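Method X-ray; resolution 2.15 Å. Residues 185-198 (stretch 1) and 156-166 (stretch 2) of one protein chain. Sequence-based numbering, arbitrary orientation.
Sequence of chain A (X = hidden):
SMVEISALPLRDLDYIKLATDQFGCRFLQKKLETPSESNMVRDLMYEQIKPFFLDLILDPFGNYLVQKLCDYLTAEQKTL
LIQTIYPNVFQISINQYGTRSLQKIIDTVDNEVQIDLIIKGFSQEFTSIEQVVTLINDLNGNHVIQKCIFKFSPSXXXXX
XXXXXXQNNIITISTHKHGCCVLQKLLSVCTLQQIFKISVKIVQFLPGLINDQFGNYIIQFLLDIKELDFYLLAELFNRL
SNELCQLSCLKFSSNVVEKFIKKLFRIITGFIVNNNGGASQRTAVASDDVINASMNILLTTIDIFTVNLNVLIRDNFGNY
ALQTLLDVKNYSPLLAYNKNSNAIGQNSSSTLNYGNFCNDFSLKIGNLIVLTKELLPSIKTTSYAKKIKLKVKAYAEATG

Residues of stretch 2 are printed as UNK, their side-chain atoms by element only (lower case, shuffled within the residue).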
# COMPACT_ATOMS: atom_id res chain seq x y z
N LYS A 185 -0.61 -2.24 -1.02
CA LYS A 185 -0.95 -3.61 -1.43
C LYS A 185 -0.37 -3.89 -2.81
O LYS A 185 0.27 -4.91 -3.03
CB LYS A 185 -2.46 -3.81 -1.47
CG LYS A 185 -3.17 -3.56 -0.15
CD LYS A 185 -2.67 -4.47 0.95
CE LYS A 185 -3.32 -4.15 2.29
NZ LYS A 185 -4.80 -4.33 2.29
N LEU A 186 -0.60 -2.96 -3.74
CA LEU A 186 -0.09 -3.06 -5.10
C LEU A 186 1.43 -3.21 -5.13
O LEU A 186 1.96 -4.09 -5.80
CB LEU A 186 -0.51 -1.83 -5.90
CG LEU A 186 -0.03 -1.79 -7.35
CD1 LEU A 186 -0.74 -2.84 -8.19
CD2 LEU A 186 -0.22 -0.41 -7.94
N LEU A 187 2.12 -2.34 -4.39
CA LEU A 187 3.58 -2.31 -4.39
C LEU A 187 4.17 -3.60 -3.81
O LEU A 187 5.30 -3.97 -4.13
CB LEU A 187 4.10 -1.10 -3.62
CG LEU A 187 3.93 0.28 -4.27
CD1 LEU A 187 4.37 1.38 -3.32
CD2 LEU A 187 4.72 0.36 -5.56
N SER A 188 3.40 -4.28 -2.96
CA SER A 188 3.89 -5.48 -2.30
C SER A 188 3.87 -6.71 -3.21
O SER A 188 4.50 -7.72 -2.90
CB SER A 188 3.09 -5.76 -1.02
OG SER A 188 1.75 -6.11 -1.33
N VAL A 189 3.15 -6.63 -4.33
CA VAL A 189 3.02 -7.78 -5.22
C VAL A 189 3.38 -7.52 -6.68
O VAL A 189 3.63 -8.46 -7.44
CB VAL A 189 1.58 -8.38 -5.18
CG1 VAL A 189 1.24 -8.88 -3.79
CG2 VAL A 189 0.57 -7.34 -5.65
N CYS A 190 3.41 -6.26 -7.10
CA CYS A 190 3.64 -5.93 -8.51
C CYS A 190 5.10 -6.13 -8.92
O CYS A 190 5.97 -6.32 -8.07
CB CYS A 190 3.16 -4.51 -8.83
SG CYS A 190 4.16 -3.21 -8.08
N THR A 191 5.37 -6.09 -10.22
CA THR A 191 6.72 -6.35 -10.74
C THR A 191 7.67 -5.20 -10.44
O THR A 191 7.24 -4.07 -10.20
CB THR A 191 6.72 -6.62 -12.26
OG1 THR A 191 6.71 -5.38 -12.97
CG2 THR A 191 5.51 -7.45 -12.66
N LEU A 192 8.97 -5.49 -10.46
CA LEU A 192 9.98 -4.48 -10.17
C LEU A 192 9.85 -3.28 -11.11
O LEU A 192 9.90 -2.13 -10.67
CB LEU A 192 11.38 -5.09 -10.27
CG LEU A 192 12.53 -4.30 -9.66
CD1 LEU A 192 12.09 -3.60 -8.38
CD2 LEU A 192 13.71 -5.21 -9.37
N GLN A 193 9.65 -3.55 -12.40
CA GLN A 193 9.52 -2.50 -13.40
C GLN A 193 8.26 -1.65 -13.21
O GLN A 193 8.24 -0.47 -13.55
CB GLN A 193 9.60 -3.08 -14.81
CG GLN A 193 11.04 -3.41 -15.24
CD GLN A 193 11.12 -4.08 -16.60
OE1 GLN A 193 10.20 -4.80 -17.01
NE2 GLN A 193 12.22 -3.85 -17.31
N GLN A 194 7.21 -2.26 -12.66
CA GLN A 194 6.00 -1.52 -12.31
C GLN A 194 6.24 -0.63 -11.09
O GLN A 194 5.70 0.47 -11.01
CB GLN A 194 4.82 -2.47 -12.07
CG GLN A 194 4.26 -3.13 -13.34
CD GLN A 194 3.30 -4.27 -13.03
OE1 GLN A 194 3.37 -4.87 -11.96
NE2 GLN A 194 2.42 -4.58 -13.98
N ILE A 195 7.05 -1.11 -10.15
CA ILE A 195 7.43 -0.30 -8.98
C ILE A 195 8.21 0.93 -9.42
O ILE A 195 7.99 2.03 -8.91
CB ILE A 195 8.28 -1.12 -7.98
CG1 ILE A 195 7.48 -2.30 -7.43
CG2 ILE A 195 8.77 -0.24 -6.83
CD1 ILE A 195 8.28 -3.20 -6.50
N PHE A 196 9.13 0.74 -10.37
CA PHE A 196 9.94 1.83 -10.92
C PHE A 196 9.09 2.97 -11.47
O PHE A 196 9.32 4.13 -11.14
CB PHE A 196 10.86 1.31 -12.03
CG PHE A 196 12.07 0.58 -11.53
CD1 PHE A 196 12.42 0.62 -10.19
CD2 PHE A 196 12.87 -0.14 -12.41
CE1 PHE A 196 13.54 -0.06 -9.73
CE2 PHE A 196 13.99 -0.82 -11.96
CZ PHE A 196 14.32 -0.77 -10.61
N LYS A 197 8.13 2.62 -12.33
CA LYS A 197 7.26 3.62 -12.95
C LYS A 197 6.51 4.45 -11.91
O LYS A 197 6.34 5.66 -12.07
CB LYS A 197 6.28 2.94 -13.92
CG LYS A 197 6.90 2.57 -15.26
CD LYS A 197 6.09 1.50 -15.98
CE LYS A 197 4.67 1.95 -16.28
NZ LYS A 197 4.63 3.08 -17.25
N ILE A 198 6.07 3.79 -10.84
CA ILE A 198 5.35 4.46 -9.77
C ILE A 198 6.30 5.32 -8.93
O ILE A 198 5.95 6.43 -8.52
CB ILE A 198 4.62 3.44 -8.87
CG1 ILE A 198 3.61 2.64 -9.71
CG2 ILE A 198 3.92 4.13 -7.71
CD1 ILE A 198 2.84 1.59 -8.92
N UNK A 156 -1.59 -8.18 -15.46
CA UNK A 156 -2.92 -7.62 -15.72
C UNK A 156 -3.09 -6.23 -15.09
O UNK A 156 -4.11 -5.57 -15.31
c UNK A 156 -4.03 -10.30 -16.98
c UNK A 156 -3.85 -10.02 -15.50
c UNK A 156 -4.01 -8.54 -15.17
n UNK A 156 -4.16 -12.13 -18.70
c UNK A 156 -4.09 -11.80 -17.24
N UNK A 157 -2.10 -5.80 -14.31
CA UNK A 157 -2.22 -4.57 -13.51
C UNK A 157 -2.18 -3.28 -14.34
O UNK A 157 -2.18 -2.18 -13.77
c UNK A 157 -0.27 -5.63 -10.36
c UNK A 157 -0.39 -6.56 -9.33
c UNK A 157 -1.11 -4.50 -12.44
c UNK A 157 -2.50 -7.27 -10.22
c UNK A 157 -1.26 -5.51 -11.33
c UNK A 157 -2.37 -6.34 -11.25
c UNK A 157 -1.50 -7.37 -9.26
N UNK A 158 -2.15 -3.41 -15.66
CA UNK A 158 -2.02 -2.27 -16.56
C UNK A 158 -2.92 -1.07 -16.29
O UNK A 158 -2.43 0.06 -16.23
N UNK A 159 -4.21 -1.31 -16.11
CA UNK A 159 -5.16 -0.21 -15.91
C UNK A 159 -4.95 0.52 -14.59
O UNK A 159 -5.27 1.71 -14.47
c UNK A 159 -6.84 -2.83 -14.68
c UNK A 159 -7.31 -3.53 -13.58
c UNK A 159 -8.04 -2.88 -12.60
c UNK A 159 -6.60 -0.71 -16.02
c UNK A 159 -7.83 -0.83 -13.83
c UNK A 159 -8.31 -1.52 -12.73
c UNK A 159 -7.09 -1.47 -14.82
N UNK A 160 -4.41 -0.19 -13.60
CA UNK A 160 -4.11 0.41 -12.31
C UNK A 160 -2.84 1.27 -12.40
O UNK A 160 -2.84 2.42 -11.96
c UNK A 160 -3.64 -0.02 -9.87
c UNK A 160 -3.93 -0.67 -11.22
c UNK A 160 -5.17 -1.55 -11.12
c UNK A 160 -5.04 -2.71 -10.15
N UNK A 161 -1.77 0.69 -12.94
CA UNK A 161 -0.52 1.41 -13.13
C UNK A 161 -0.75 2.68 -13.95
O UNK A 161 -0.30 3.76 -13.57
c UNK A 161 1.89 1.29 -13.91
c UNK A 161 1.12 -0.72 -11.69
c UNK A 161 0.56 0.54 -13.84
c UNK A 161 0.72 -0.81 -13.15
N UNK A 162 -1.47 2.54 -15.06
CA UNK A 162 -1.75 3.66 -15.96
C UNK A 162 -2.44 4.82 -15.24
O UNK A 162 -2.10 5.98 -15.45
o UNK A 162 -0.60 2.21 -17.99
o UNK A 162 -2.48 1.79 -19.06
c UNK A 162 -1.84 2.34 -18.13
c UNK A 162 -2.60 3.21 -17.15
N UNK A 163 -3.42 4.49 -14.40
CA UNK A 163 -4.16 5.50 -13.66
C UNK A 163 -3.27 6.24 -12.66
O UNK A 163 -3.37 7.46 -12.50
c UNK A 163 -5.33 4.87 -12.94
N UNK A 164 -2.41 5.49 -11.98
CA UNK A 164 -1.53 6.04 -10.95
C UNK A 164 -0.51 7.02 -11.51
O UNK A 164 -0.31 8.10 -10.94
c UNK A 164 -0.81 4.91 -10.20
c UNK A 164 0.28 5.47 -9.28
c UNK A 164 -1.21 2.87 -8.75
c UNK A 164 -1.80 4.10 -9.37
N UNK A 165 0.14 6.65 -12.61
CA UNK A 165 1.23 7.46 -13.15
C UNK A 165 0.77 8.62 -14.03
O UNK A 165 1.58 9.44 -14.46
c UNK A 165 1.65 6.12 -15.25
c UNK A 165 2.26 6.61 -13.94
c UNK A 165 2.73 5.44 -13.10
N UNK A 166 -0.53 8.68 -14.30
CA UNK A 166 -1.08 9.76 -15.12
C UNK A 166 -1.01 11.10 -14.39
O UNK A 166 -1.61 11.27 -13.33
o UNK A 166 -3.01 11.41 -18.60
c UNK A 166 -2.53 9.45 -15.52
c UNK A 166 -2.69 10.47 -17.84
c UNK A 166 -3.19 10.51 -16.40
o UNK A 166 -1.99 9.51 -18.21
O HOH W 1 1.64 3.06 -17.59

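Position 156 carries four carbons in a row ending in a nitrogen, the signature of lysine. Lys156 points away from stretch 1 and makes no contact with it. Position 157 has one carbon followed by a six-carbon ring with no heteroatom, so it is phenylalanine. Its ring lies 3.6 Å from Leu186 CD1, measured at Phe157 CD2, while Val189 CG2 and Cys190 CB approach the ring edge near its plane, the former 3.9 Å from Phe157 CE2 and the latter 3.9 Å from Phe157 CD2.

Position 158 has no side-chain atoms and is glycine; an ideal CB here would find nothing of stretch 1 within 5.5 Å, so this contact does not demand its absence. Position 159 repeats the pattern of one carbon and a six-carbon ring, but out of reach of stretch 1: Phe159. Position 160 holds four carbons, forked at the first, with one arm two carbons long, which defines isoleucine; Ile160 CG2 lies 3.9 Å from Leu186 CD2.

Position 161 has the same forked four-carbon pattern and sits as a knob among Leu186, Gln194, Lys197 and Ile198. It is Ile161, whose CD1 lies 4.0 Å from both Leu186 CD2 and Ile198 CD1, and whose CG2 lies 3.7 Å from Lys197 CE. Position 162 shows two carbons, the second carrying two oxygens: aspartate. Although CA-to-CB points away, its carboxylate turns nearer, and a water links Asp162 OD1 (2.4 Å from the water O) to Lys197 NZ (3.0 Å from the same O).

Position 163 has a single carbon, out of reach, and is Ala163. Position 164 again has four carbons forked at the first with one longer arm; this is Ile164, its CD1 3.5 Å from Leu186 CD2 and its CG2 4.2 Å from Ile198 CG2. Position 165 has one carbon bearing two more, hence valine, with Val165 CG1 3.8 Å from Lys197 O. Position 166 has three carbons, the third carrying two oxygens, and is Glu166, beyond reach of stretch 1.

The contact buries 535 Å² without a direct hydrogen bond, so apolar packing dominates. Helices 192-198 and 158-165 run at 20°, and the nearest CA pairs, Gln194 with Ile161 and Ile198 with Val165, advance four residues together, about one helical turn. Leu186, from the preceding helix, adds a second wall around Ile161. Before helix 192-198, Thr191 OG1 caps Gln194 N at 3.2 Å, and Thr191 N donates to Gln194 OE1 at 2.9 Å, bracing the turn beside Phe157.

Stretch 2 (156-166) KFGFIIDAIVE
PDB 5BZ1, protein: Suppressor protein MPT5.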